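Long-range contacts in McyG protein (Microcystis aeruginosa PCC 7806, PDB 4R0M), which probably activates an aromatic acyl substrate as its adenylate and passes it to a carrier domain during microcystin synthesis, and binds phenylalanyl-adenylate: residues N31-I37 / A241-V247; E216-M222 / V268-P274; T455-L459 / K502-V507. All coordinates share one frame; numbering follows the deposited sequence.

Overall arrangement
Following the chain from the N terminus, strand 33-37 is laid down early and waits some two hundred residues for its parallel neighbour, strand 243-246, so contact 1 closes a long loop. Within that loop strand 217-220 is formed; its partner, 270-273, comes only after 243-246, so contact 2 closes a loop of about 45 residues that crosses contact 1. In space they are adjacent, centres about 11 Å apart, because 243-246 and 217-220 are neighbours in the same mixed sheet. Contact 3 follows in series, closing a loop of about 42 residues between helices 449-457 and 498-511 in the smaller C-terminal part, away from that sheet, its centre about 32 Å from that of contact 2.

Contact 1 of 3, residues N31-I37 / A241-V247; sequences NHGITYI and ACDQIHV
The carboxylate of Asp243 is gripped through both oxygens by the chain entering the neighbouring strand. His32 ND1 donates to Asp243 OD2 over 3.2 Å; the oxygen lies in the plane of the imidazole, but the nitrogen comes from above the carboxylate plane, the two planes standing 67° apart. Gly33 N reaches Asp243 OD1, also at 3.2 Å and nearly along the C-O bond. With CG anti to its own carbonyl carbon (chi1 -84°), Asp243 swings its carboxylate across to meet both donors.

Beyond this, 33-37 and 243-246 pair as parallel strands. Gln244 N bonds to Gly33 O, Thr35 N to Gln244 O at 2.9 Å, His246 N to Thr35 O, and Ile37 N to His246 O. On the face carrying Ile34, Gln244 and Tyr36, Ile34 CG1 lies alongside Gln244 CG, 3.6 Å away, while Ile34 CG2 meets the edge of the His246 ring. Gln244 OE1 takes the NE2 proton of His246 at 2.7 Å, in its amide plane on a lone pair, and His246 ND1 pairs with Asn220 on the next strand. Across the sheet, Ile37 CG1 touches both Ile245 CG2 and Val247 CG2, each at 3.8 Å.

The OE1-NE2 bond thus pairs one buried polar atom of Gln244 with one of His246, and Gln244 NE2 goes to Tyr48 OH. Where 33-37 and 243-246 begin to pair, a probably charged carboxylate draws two N-H donors together.

Contact 2 of 3, residues E216-M222 / V268-P274; sequences EVTLNWM and VSISWSP. With FA5 (adenosine-5'-[phenylalaninyl-phosphate]), chain C.
Ser269 OG both gives and receives across this contact: it donates to Glu216 OE1 at 2.7 Å, nearly along the C-O bond, and accepts from Val217 N at 2.9 Å. Glu216 OE2 has its own mate in a salt bridge to Lys299. Val217 O takes two protons, from Ser269 N and Ile270 N, and Leu219 N then bonds to Ile270 O, setting 217-220 parallel to 270-273 in the central sheet of the adenylation domain. Further along, Ser271 OG donates to Leu219 O at 2.8 Å from a direction tilted 30° out of the carbonyl plane.

The apolar contacts divide between the sheet faces. Thr218 CG2 lies beside Ile270 CB on one, whereas on the other Leu219 CB rests 3.7 Å from Val268 CG1, crossing it at about a right angle.

Aromatic packing takes over toward the strand ends. Met222, a selenomethionine, sets CG over the six-membered ring of Trp272 in a CH-pi contact, 3.4 Å from CZ3; its SE stands farther above that face and meets Pro274 CD. The phenyl ring of the phenylalanyl-adenylate brings CD2 over the opposite face, off toward the rim, 3.3 Å from Trp272 CZ2. Asn220 OD1, which accepts from Met222 N in an Asx turn, flanks the indole with its amide nearly parallel to it. Trp272 NE1 donates to Ala304 O. Replacing Trp272 with an alanine would probably strip the ligand's phenyl group of its flat wall and leave Ala304 O without this donor.

Hydrogen bonding fixes the indole by its nitrogen and Met222 backs it, which is consistent with a pocket that accepts an aromatic acyl group.

Contact 3 of 3, residues T455-L459 / K502-V507; sequences TIEEL and KIRSHV
Leu459 lays its CD2 methyl over one face of the His506 ring, 3.8 Å from the centroid and 21° off the normal, toward the rim at CG. The two side chains run past each other in opposite directions, a CH-pi contact between the residues that bury the most surface here. CG of His506 is anti to its backbone N (chi1 -161°), which carries the imidazole out from helix 498-511 toward segment 455-459. The other methyl of Leu459, CD1, turns to the helix backbone, 3.6 Å from Lys502 O, and also packs on Ile503 CG1.

Around the ring, Thr455 CG2 comes within 3.5 Å of His506 ND1, its hydroxyl being bonded instead to Glu451 O in its own helix. Glu458 OE1 sits at the ring edge, in its plane, 3.6 Å from His506 CE1, with the carboxylate turned 80° to the imidazole. Such a carboxylate nearby might tend to favour a protonated histidine.

This is helix-to-helix packing in the smaller, C-terminal part of an adenylation domain of the acyl-CoA synthetase-like fold, where both helices also rest on strand 479-486. Ile456 makes the deeper part of the join: its CG1 meets Val507 CG2 at 3.9 Å, and its CG2 faces Ile503 CG1 at 4.2 Å. Ile456, Ile503 and Val507 all touch Ile484 of that strand.

Contact 1 of 3, residues N31-I37 / A241-V247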
loop_
_atom_site.group_PDB
_atom_site.type_symbol
_atom_site.label_atom_id
_atom_site.label_comp_id
_atom_site.label_asym_id
_atom_site.label_seq_id
_atom_site.Cartn_x
_atom_site.Cartn_y
_atom_site.Cartn_z
ATOM N N ASN A 31 -24.994 -0.563 16.278
ATOM C CA ASN A 31 -24.228 -1.669 16.788
ATOM C C ASN A 31 -22.728 -1.521 16.470
ATOM O O ASN A 31 -21.870 -1.764 17.281
ATOM C CB ASN A 31 -24.742 -3.038 16.239
ATOM C CG ASN A 31 -26.104 -3.504 16.789
ATOM O OD1 ASN A 31 -26.511 -3.101 17.829
ATOM N ND2 ASN A 31 -26.701 -4.440 16.157
ATOM N N HIS A 32 -22.440 -1.123 15.248
ATOM C CA HIS A 32 -21.107 -1.197 14.659
ATOM C C HIS A 32 -20.497 0.142 14.361
ATOM O O HIS A 32 -21.174 1.173 14.388
ATOM C CB HIS A 32 -21.147 -2.056 13.398
ATOM C CG HIS A 32 -21.744 -3.425 13.615
ATOM N ND1 HIS A 32 -21.058 -4.432 14.184
ATOM C CD2 HIS A 32 -23.011 -3.930 13.321
ATOM C CE1 HIS A 32 -21.840 -5.528 14.250
ATOM N NE2 HIS A 32 -23.035 -5.217 13.721
ATOM N N GLY A 33 -19.199 0.126 14.075
ATOM C CA GLY A 33 -18.448 1.338 13.764
ATOM C C GLY A 33 -16.949 1.109 13.757
ATOM O O GLY A 33 -16.474 0.002 13.483
ATOM N N ILE A 34 -16.207 2.166 14.073
ATOM C CA ILE A 34 -14.754 2.124 14.032
ATOM C C ILE A 34 -14.157 2.010 15.432
ATOM O O ILE A 34 -14.477 2.798 16.325
ATOM C CB ILE A 34 -14.168 3.352 13.300
ATOM C CG1 ILE A 34 -14.846 3.526 11.938
ATOM C CG2 ILE A 34 -12.658 3.210 13.137
ATOM C CD1 ILE A 34 -14.628 4.878 11.303
ATOM N N THR A 35 -13.300 1.008 15.605
ATOM C CA THR A 35 -12.488 0.860 16.803
ATOM C C THR A 35 -11.068 1.328 16.490
ATOM O O THR A 35 -10.387 0.745 15.641
ATOM C CB THR A 35 -12.462 -0.603 17.292
ATOM O OG1 THR A 35 -13.802 -1.058 17.510
ATOM C CG2 THR A 35 -11.667 -0.733 18.590
ATOM N N TYR A 36 -10.641 2.394 17.162
ATOM C CA TYR A 36 -9.283 2.909 17.016
ATOM C C TYR A 36 -8.392 2.355 18.117
ATOM O O TYR A 36 -8.672 2.546 19.305
ATOM C CB TYR A 36 -9.262 4.436 17.097
ATOM C CG TYR A 36 -10.138 5.154 16.099
ATOM C CD1 TYR A 36 -9.699 5.394 14.798
ATOM C CD2 TYR A 36 -11.399 5.629 16.468
ATOM C CE1 TYR A 36 -10.497 6.071 13.886
ATOM C CE2 TYR A 36 -12.205 6.305 15.564
ATOM C CZ TYR A 36 -11.750 6.524 14.276
ATOM O OH TYR A 36 -12.550 7.197 13.379
ATOM N N ILE A 37 -7.327 1.665 17.721
ATOM C CA ILE A 37 -6.287 1.266 18.666
ATOM C C ILE A 37 -5.270 2.401 18.745
ATOM O O ILE A 37 -4.765 2.861 17.723
ATOM C CB ILE A 37 -5.585 -0.050 18.253
ATOM C CG1 ILE A 37 -6.606 -1.150 17.912
ATOM C CG2 ILE A 37 -4.604 -0.510 19.329
ATOM C CD1 ILE A 37 -7.510 -1.586 19.049
ATOM N N ALA A 241 -21.437 -2.091 6.589
ATOM C CA ALA A 241 -21.867 -1.699 7.938
ATOM C C ALA A 241 -21.305 -2.640 9.014
ATOM O O ALA A 241 -21.933 -2.866 10.053
ATOM C CB ALA A 241 -23.388 -1.597 8.028
ATOM N N CYS A 242 -20.116 -3.180 8.756
ATOM C CA CYS A 242 -19.466 -4.100 9.686
ATOM C C CYS A 242 -18.471 -3.363 10.579
ATOM O O CYS A 242 -18.160 -2.197 10.337
ATOM C CB CYS A 242 -18.773 -5.232 8.923
ATOM S SG CYS A 242 -17.231 -4.778 8.093
ATOM N N ASP A 243 -17.982 -4.045 11.611
ATOM C CA ASP A 243 -16.956 -3.485 12.485
ATOM C C ASP A 243 -15.614 -3.359 11.766
ATOM O O ASP A 243 -15.188 -4.281 11.062
ATOM C CB ASP A 243 -16.796 -4.336 13.747
ATOM C CG ASP A 243 -17.806 -3.986 14.825
ATOM O OD1 ASP A 243 -18.170 -2.797 14.954
ATOM O OD2 ASP A 243 -18.226 -4.905 15.560
ATOM N N GLN A 244 -14.968 -2.207 11.933
ATOM C CA GLN A 244 -13.624 -1.988 11.395
ATOM C C GLN A 244 -12.654 -1.478 12.459
ATOM O O GLN A 244 -13.005 -0.641 13.296
ATOM C CB GLN A 244 -13.636 -1.072 10.158
ATOM C CG GLN A 244 -14.075 0.365 10.395
ATOM C CD GLN A 244 -13.977 1.211 9.138
ATOM O OE1 GLN A 244 -12.910 1.732 8.802
ATOM N NE2 GLN A 244 -15.099 1.363 8.442
ATOM N N ILE A 245 -11.434 -2.001 12.414
ATOM C CA ILE A 245 -10.399 -1.669 13.386
ATOM C C ILE A 245 -9.192 -1.069 12.670
ATOM O O ILE A 245 -8.787 -1.550 11.609
ATOM C CB ILE A 245 -9.975 -2.909 14.204
ATOM C CG1 ILE A 245 -11.212 -3.634 14.752
ATOM C CG2 ILE A 245 -9.044 -2.515 15.343
ATOM C CD1 ILE A 245 -10.982 -5.089 15.091
ATOM N N HIS A 246 -8.635 -0.010 13.253
ATOM C CA HIS A 246 -7.450 0.642 12.708
ATOM C C HIS A 246 -6.369 0.790 13.740
ATOM O O HIS A 246 -6.571 1.400 14.795
ATOM C CB HIS A 246 -7.812 1.978 12.076
ATOM C CG HIS A 246 -8.649 1.842 10.830
ATOM N ND1 HIS A 246 -8.109 1.600 9.621
ATOM C CD2 HIS A 246 -10.029 1.895 10.642
ATOM C CE1 HIS A 246 -9.088 1.515 8.703
ATOM N NE2 HIS A 246 -10.263 1.694 9.330
ATOM N N VAL A 247 -5.210 0.214 13.428
ATOM C CA VAL A 247 -4.054 0.192 14.321
ATOM C C VAL A 247 -2.920 0.976 13.659
ATOM O O VAL A 247 -2.715 0.843 12.452
ATOM C CB VAL A 247 -3.581 -1.260 14.579
ATOM C CG1 VAL A 247 -2.654 -1.331 15.787
ATOM C CG2 VAL A 247 -4.768 -2.195 14.774
#

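Contact 2 of 3, residues E216-M222 / V268-P274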
loop_
_atom_site.group_PDB
_atom_site.type_symbol
_atom_site.label_atom_id
_atom_site.label_comp_id
_atom_site.label_asym_id
_atom_site.label_seq_id
_atom_site.Cartn_x
_atom_site.Cartn_y
_atom_site.Cartn_z
ATOM N N GLU A 216 -18.764 -9.215 9.429
ATOM C CA GLU A 216 -17.306 -9.215 9.281
ATOM C C GLU A 216 -16.644 -8.278 10.283
ATOM O O GLU A 216 -17.246 -7.303 10.736
ATOM C CB GLU A 216 -16.873 -8.818 7.862
ATOM C CG GLU A 216 -17.447 -9.652 6.722
ATOM C CD GLU A 216 -17.035 -11.112 6.747
ATOM O OE1 GLU A 216 -16.132 -11.481 7.528
ATOM O OE2 GLU A 216 -17.625 -11.899 5.974
ATOM N N VAL A 217 -15.404 -8.596 10.634
ATOM C CA VAL A 217 -14.573 -7.710 11.438
ATOM C C VAL A 217 -13.254 -7.500 10.696
ATOM O O VAL A 217 -12.450 -8.425 10.562
ATOM C CB VAL A 217 -14.320 -8.278 12.852
ATOM C CG1 VAL A 217 -13.451 -7.326 13.661
ATOM C CG2 VAL A 217 -15.636 -8.541 13.579
ATOM N N THR A 218 -13.058 -6.285 10.190
ATOM C CA THR A 218 -11.837 -5.939 9.465
ATOM C C THR A 218 -10.826 -5.281 10.395
ATOM O O THR A 218 -11.203 -4.547 11.310
ATOM C CB THR A 218 -12.107 -5.001 8.268
ATOM O OG1 THR A 218 -12.594 -3.739 8.739
ATOM C CG2 THR A 218 -13.122 -5.610 7.305
ATOM N N LEU A 219 -9.545 -5.560 10.159
ATOM C CA LEU A 219 -8.457 -4.911 10.885
ATOM C C LEU A 219 -7.385 -4.407 9.922
ATOM O O LEU A 219 -6.822 -5.178 9.138
ATOM C CB LEU A 219 -7.850 -5.852 11.936
ATOM C CG LEU A 219 -6.704 -5.332 12.818
ATOM C CD1 LEU A 219 -6.742 -5.967 14.198
ATOM C CD2 LEU A 219 -5.341 -5.550 12.174
ATOM N N ASN A 220 -7.116 -3.106 9.993
ATOM C CA ASN A 220 -6.060 -2.480 9.216
ATOM C C ASN A 220 -4.951 -1.948 10.114
ATOM O O ASN A 220 -5.220 -1.359 11.164
ATOM C CB ASN A 220 -6.618 -1.334 8.372
ATOM C CG ASN A 220 -5.529 -0.550 7.662
ATOM O OD1 ASN A 220 -4.851 -1.065 6.776
ATOM N ND2 ASN A 220 -5.354 0.704 8.056
ATOM N N TRP A 221 -3.706 -2.157 9.696
ATOM C CA TRP A 221 -2.572 -1.552 10.388
ATOM C C TRP A 221 -1.638 -0.827 9.453
ATOM O O TRP A 221 -0.528 -0.462 9.831
ATOM C CB TRP A 221 -1.847 -2.566 11.267
ATOM C CG TRP A 221 -1.197 -3.704 10.524
ATOM C CD1 TRP A 221 -1.812 -4.822 9.967
ATOM C CD2 TRP A 221 0.238 -3.888 10.261
ATOM N NE1 TRP A 221 -0.888 -5.649 9.382
ATOM C CE2 TRP A 221 0.360 -5.150 9.523
ATOM C CE3 TRP A 221 1.390 -3.153 10.539
ATOM C CZ2 TRP A 221 1.590 -5.637 9.100
ATOM C CZ3 TRP A 221 2.624 -3.655 10.107
ATOM C CH2 TRP A 221 2.720 -4.864 9.405
HETATM N N MSE A 222 -2.072 -0.564 8.240
HETATM C CA MSE A 222 -1.340 0.231 7.291
HETATM C C MSE A 222 -1.713 1.654 7.437
HETATM O O MSE A 222 -2.769 1.908 7.916
HETATM C CB MSE A 222 -1.681 -0.181 5.881
HETATM C CG MSE A 222 -1.158 -1.550 5.472
HETATM SE SE MSE A 222 0.737 -1.926 5.522
HETATM C CE MSE A 222 0.749 -3.000 7.086
ATOM N N VAL A 268 -11.095 -11.143 14.482
ATOM C CA VAL A 268 -10.967 -10.509 13.173
ATOM C C VAL A 268 -11.092 -11.540 12.055
ATOM O O VAL A 268 -10.494 -12.616 12.120
ATOM C CB VAL A 268 -9.634 -9.735 13.077
ATOM C CG1 VAL A 268 -9.376 -9.228 11.664
ATOM C CG2 VAL A 268 -9.627 -8.580 14.070
ATOM N N SER A 269 -11.879 -11.205 11.036
ATOM C CA SER A 269 -12.151 -12.115 9.924
ATOM C C SER A 269 -11.464 -11.699 8.622
ATOM O O SER A 269 -11.242 -12.535 7.744
ATOM C CB SER A 269 -13.661 -12.237 9.699
ATOM O OG SER A 269 -14.240 -10.972 9.420
ATOM N N ILE A 270 -11.159 -10.408 8.500
ATOM C CA ILE A 270 -10.529 -9.849 7.300
ATOM C C ILE A 270 -9.373 -8.933 7.701
ATOM O O ILE A 270 -9.555 -8.009 8.499
ATOM C CB ILE A 270 -11.531 -9.042 6.436
ATOM C CG1 ILE A 270 -12.740 -9.898 6.036
ATOM C CG2 ILE A 270 -10.842 -8.472 5.198
ATOM C CD1 ILE A 270 -13.902 -9.098 5.480
ATOM N N SER A 271 -8.190 -9.193 7.149
ATOM C CA SER A 271 -7.025 -8.337 7.380
ATOM C C SER A 271 -6.071 -8.369 6.186
ATOM O O SER A 271 -6.298 -9.109 5.225
ATOM C CB SER A 271 -6.299 -8.724 8.676
ATOM O OG SER A 271 -5.514 -7.639 9.145
ATOM N N TRP A 272 -5.010 -7.565 6.257
ATOM C CA TRP A 272 -4.092 -7.381 5.130
ATOM C C TRP A 272 -2.748 -6.825 5.530
ATOM O O TRP A 272 -2.643 -6.010 6.453
ATOM C CB TRP A 272 -4.749 -6.501 4.059
ATOM C CG TRP A 272 -3.792 -5.779 3.138
ATOM C CD1 TRP A 272 -2.902 -6.336 2.217
ATOM C CD2 TRP A 272 -3.612 -4.329 3.007
ATOM N NE1 TRP A 272 -2.202 -5.357 1.559
ATOM C CE2 TRP A 272 -2.578 -4.133 1.984
ATOM C CE3 TRP A 272 -4.180 -3.215 3.614
ATOM C CZ2 TRP A 272 -2.149 -2.869 1.607
ATOM C CZ3 TRP A 272 -3.739 -1.945 3.223
ATOM C CH2 TRP A 272 -2.750 -1.779 2.243
ATOM N N SER A 273 -1.712 -7.293 4.833
ATOM C CA SER A 273 -0.377 -6.694 4.859
ATOM C C SER A 273 0.378 -7.093 3.588
ATOM O O SER A 273 0.000 -8.064 2.924
ATOM C CB SER A 273 0.404 -7.144 6.096
ATOM O OG SER A 273 1.013 -8.408 5.892
ATOM N N PRO A 274 1.443 -6.345 3.234
ATOM C CA PRO A 274 2.297 -6.787 2.132
ATOM C C PRO A 274 3.153 -7.978 2.545
ATOM O O PRO A 274 3.184 -8.340 3.724
ATOM C CB PRO A 274 3.189 -5.566 1.853
ATOM C CG PRO A 274 2.533 -4.424 2.552
ATOM C CD PRO A 274 1.869 -5.033 3.748
HETATM C C FA5 C . -0.716 -0.670 -3.722
HETATM O O FA5 C . 0.376 -0.992 -3.268
HETATM C CA FA5 C . -1.835 -1.679 -3.783
HETATM N N FA5 C . -1.254 -2.836 -4.422
HETATM C CB FA5 C . -2.337 -2.081 -2.389
HETATM C CG FA5 C . -3.375 -3.205 -2.265
HETATM C CD1 FA5 C . -3.658 -4.122 -3.278
HETATM C CD2 FA5 C . -4.076 -3.333 -1.059
HETATM C CE1 FA5 C . -4.616 -5.127 -3.093
HETATM C CE2 FA5 C . -5.031 -4.337 -0.859
HETATM C CZ FA5 C . -5.304 -5.240 -1.885
HETATM P P FA5 C . 0.207 1.449 -5.154
HETATM O OP1 FA5 C . 1.179 2.178 -4.264
HETATM O OP2 FA5 C . -0.541 2.231 -6.204
HETATM O OP3 FA5 C . -0.886 0.693 -4.221
HETATM O "O5'" FA5 C . 1.050 0.286 -5.886
HETATM C "C5'" FA5 C . 0.479 -0.579 -6.865
HETATM C "C4'" FA5 C . 1.578 -1.492 -7.387
HETATM O "O4'" FA5 C . 2.063 -2.385 -6.376
HETATM C "C3'" FA5 C . 1.109 -2.400 -8.505
HETATM O "O3'" FA5 C . 1.103 -1.738 -9.768
HETATM C "C2'" FA5 C . 2.131 -3.513 -8.452
HETATM O "O2'" FA5 C . 3.318 -3.139 -9.162
HETATM C "C1'" FA5 C . 2.466 -3.618 -6.979
HETATM N N9 FA5 C . 1.708 -4.756 -6.399
HETATM C C8 FA5 C . 0.589 -4.659 -5.658
HETATM N N7 FA5 C . 0.138 -5.878 -5.272
HETATM C C5 FA5 C . 0.978 -6.795 -5.783
HETATM C C6 FA5 C . 1.092 -8.275 -5.764
HETATM N N6 FA5 C . 0.190 -9.039 -5.107
HETATM N N1 FA5 C . 2.127 -8.842 -6.429
HETATM C C2 FA5 C . 3.035 -8.097 -7.094
HETATM N N3 FA5 C . 2.998 -6.752 -7.148
HETATM C C4 FA5 C . 2.011 -6.053 -6.527
#

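Contact 3 of 3, residues T455-L459 / K502-V507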
loop_
_atom_site.group_PDB
_atom_site.type_symbol
_atom_site.label_atom_id
_atom_site.label_comp_id
_atom_site.label_asym_id
_atom_site.label_seq_id
_atom_site.Cartn_x
_atom_site.Cartn_y
_atom_site.Cartn_z
ATOM N N THR A 455 15.885 -14.768 -0.450
ATOM C CA THR A 455 17.098 -15.549 -0.195
ATOM C C THR A 455 18.077 -14.780 0.694
ATOM O O THR A 455 18.632 -15.341 1.642
ATOM C CB THR A 455 17.785 -15.967 -1.510
ATOM O OG1 THR A 455 16.820 -16.566 -2.381
ATOM C CG2 THR A 455 18.906 -16.964 -1.248
ATOM N N ILE A 456 18.271 -13.497 0.385
ATOM C CA ILE A 456 19.115 -12.611 1.188
ATOM C C ILE A 456 18.578 -12.491 2.614
ATOM O O ILE A 456 19.343 -12.551 3.578
ATOM C CB ILE A 456 19.223 -11.203 0.555
ATOM C CG1 ILE A 456 19.901 -11.276 -0.815
ATOM C CG2 ILE A 456 19.996 -10.250 1.462
ATOM C CD1 ILE A 456 19.474 -10.178 -1.765
ATOM N N GLU A 457 17.260 -12.339 2.738
ATOM C CA GLU A 457 16.629 -12.085 4.036
ATOM C C GLU A 457 16.581 -13.301 4.968
ATOM O O GLU A 457 16.259 -13.166 6.149
ATOM C CB GLU A 457 15.245 -11.450 3.853
ATOM C CG GLU A 457 15.320 -10.005 3.379
ATOM C CD GLU A 457 13.968 -9.322 3.258
ATOM O OE1 GLU A 457 12.936 -10.022 3.174
ATOM O OE2 GLU A 457 13.943 -8.073 3.238
ATOM N N GLU A 458 16.921 -14.477 4.440
ATOM C CA GLU A 458 17.090 -15.683 5.256
ATOM C C GLU A 458 18.319 -15.579 6.160
ATOM O O GLU A 458 18.362 -16.182 7.235
ATOM C CB GLU A 458 17.237 -16.922 4.371
ATOM C CG GLU A 458 15.997 -17.309 3.580
ATOM C CD GLU A 458 16.285 -18.349 2.511
ATOM O OE1 GLU A 458 17.388 -18.941 2.523
ATOM O OE2 GLU A 458 15.409 -18.575 1.650
ATOM N N LEU A 459 19.313 -14.813 5.715
ATOM C CA LEU A 459 20.597 -14.714 6.409
ATOM C C LEU A 459 20.537 -13.927 7.711
ATOM O O LEU A 459 19.872 -12.892 7.800
ATOM C CB LEU A 459 21.658 -14.100 5.492
ATOM C CG LEU A 459 22.096 -14.893 4.261
ATOM C CD1 LEU A 459 22.769 -13.963 3.264
ATOM C CD2 LEU A 459 23.018 -16.043 4.646
ATOM N N LYS A 502 28.881 -12.542 3.472
ATOM C CA LYS A 502 27.905 -13.608 3.672
ATOM C C LYS A 502 26.750 -13.539 2.670
ATOM O O LYS A 502 26.197 -14.571 2.288
ATOM C CB LYS A 502 27.371 -13.557 5.103
ATOM C CG LYS A 502 27.053 -14.918 5.704
ATOM C CD LYS A 502 27.076 -14.868 7.226
ATOM C CE LYS A 502 28.495 -14.755 7.767
ATOM N NZ LYS A 502 28.524 -14.462 9.227
ATOM N N ILE A 503 26.398 -12.326 2.246
ATOM C CA ILE A 503 25.342 -12.115 1.253
ATOM C C ILE A 503 25.790 -12.571 -0.139
ATOM O O ILE A 503 25.075 -13.318 -0.809
ATOM C CB ILE A 503 24.846 -10.645 1.232
ATOM C CG1 ILE A 503 24.064 -10.331 2.510
ATOM C CG2 ILE A 503 23.962 -10.379 0.018
ATOM C CD1 ILE A 503 23.908 -8.854 2.809
ATOM N N ARG A 504 26.977 -12.132 -0.556
ATOM C CA ARG A 504 27.518 -12.469 -1.876
ATOM C C ARG A 504 27.609 -13.978 -2.113
ATOM O O ARG A 504 27.172 -14.468 -3.156
ATOM C CB ARG A 504 28.888 -11.820 -2.088
ATOM C CG ARG A 504 29.273 -11.665 -3.553
ATOM C CD ARG A 504 30.703 -11.172 -3.734
ATOM N NE ARG A 504 31.042 -10.035 -2.873
ATOM C CZ ARG A 504 30.757 -8.763 -3.143
ATOM N NH1 ARG A 504 30.112 -8.434 -4.254
ATOM N NH2 ARG A 504 31.118 -7.813 -2.291
ATOM N N SER A 505 28.167 -14.704 -1.144
ATOM C CA SER A 505 28.336 -16.154 -1.270
ATOM C C SER A 505 26.999 -16.896 -1.291
ATOM O O SER A 505 26.781 -17.760 -2.144
ATOM C CB SER A 505 29.246 -16.703 -0.168
ATOM O OG SER A 505 28.728 -16.412 1.116
ATOM N N HIS A 506 26.102 -16.540 -0.372
ATOM C CA HIS A 506 24.775 -17.158 -0.293
ATOM C C HIS A 506 23.977 -16.988 -1.559
ATOM O O HIS A 506 23.266 -17.905 -1.972
ATOM C CB HIS A 506 24.002 -16.623 0.907
ATOM C CG HIS A 506 22.848 -17.500 1.330
ATOM N ND1 HIS A 506 21.565 -17.194 1.058
ATOM C CD2 HIS A 506 22.826 -18.707 2.029
ATOM C CE1 HIS A 506 20.761 -18.152 1.556
ATOM N NE2 HIS A 506 21.534 -19.078 2.148
ATOM N N VAL A 507 24.102 -15.821 -2.193
ATOM C CA VAL A 507 23.437 -15.551 -3.475
ATOM C C VAL A 507 24.035 -16.378 -4.622
ATOM O O VAL A 507 23.294 -16.885 -5.472
ATOM C CB VAL A 507 23.429 -14.037 -3.817
ATOM C CG1 VAL A 507 22.977 -13.789 -5.252
ATOM C CG2 VAL A 507 22.525 -13.282 -2.854
#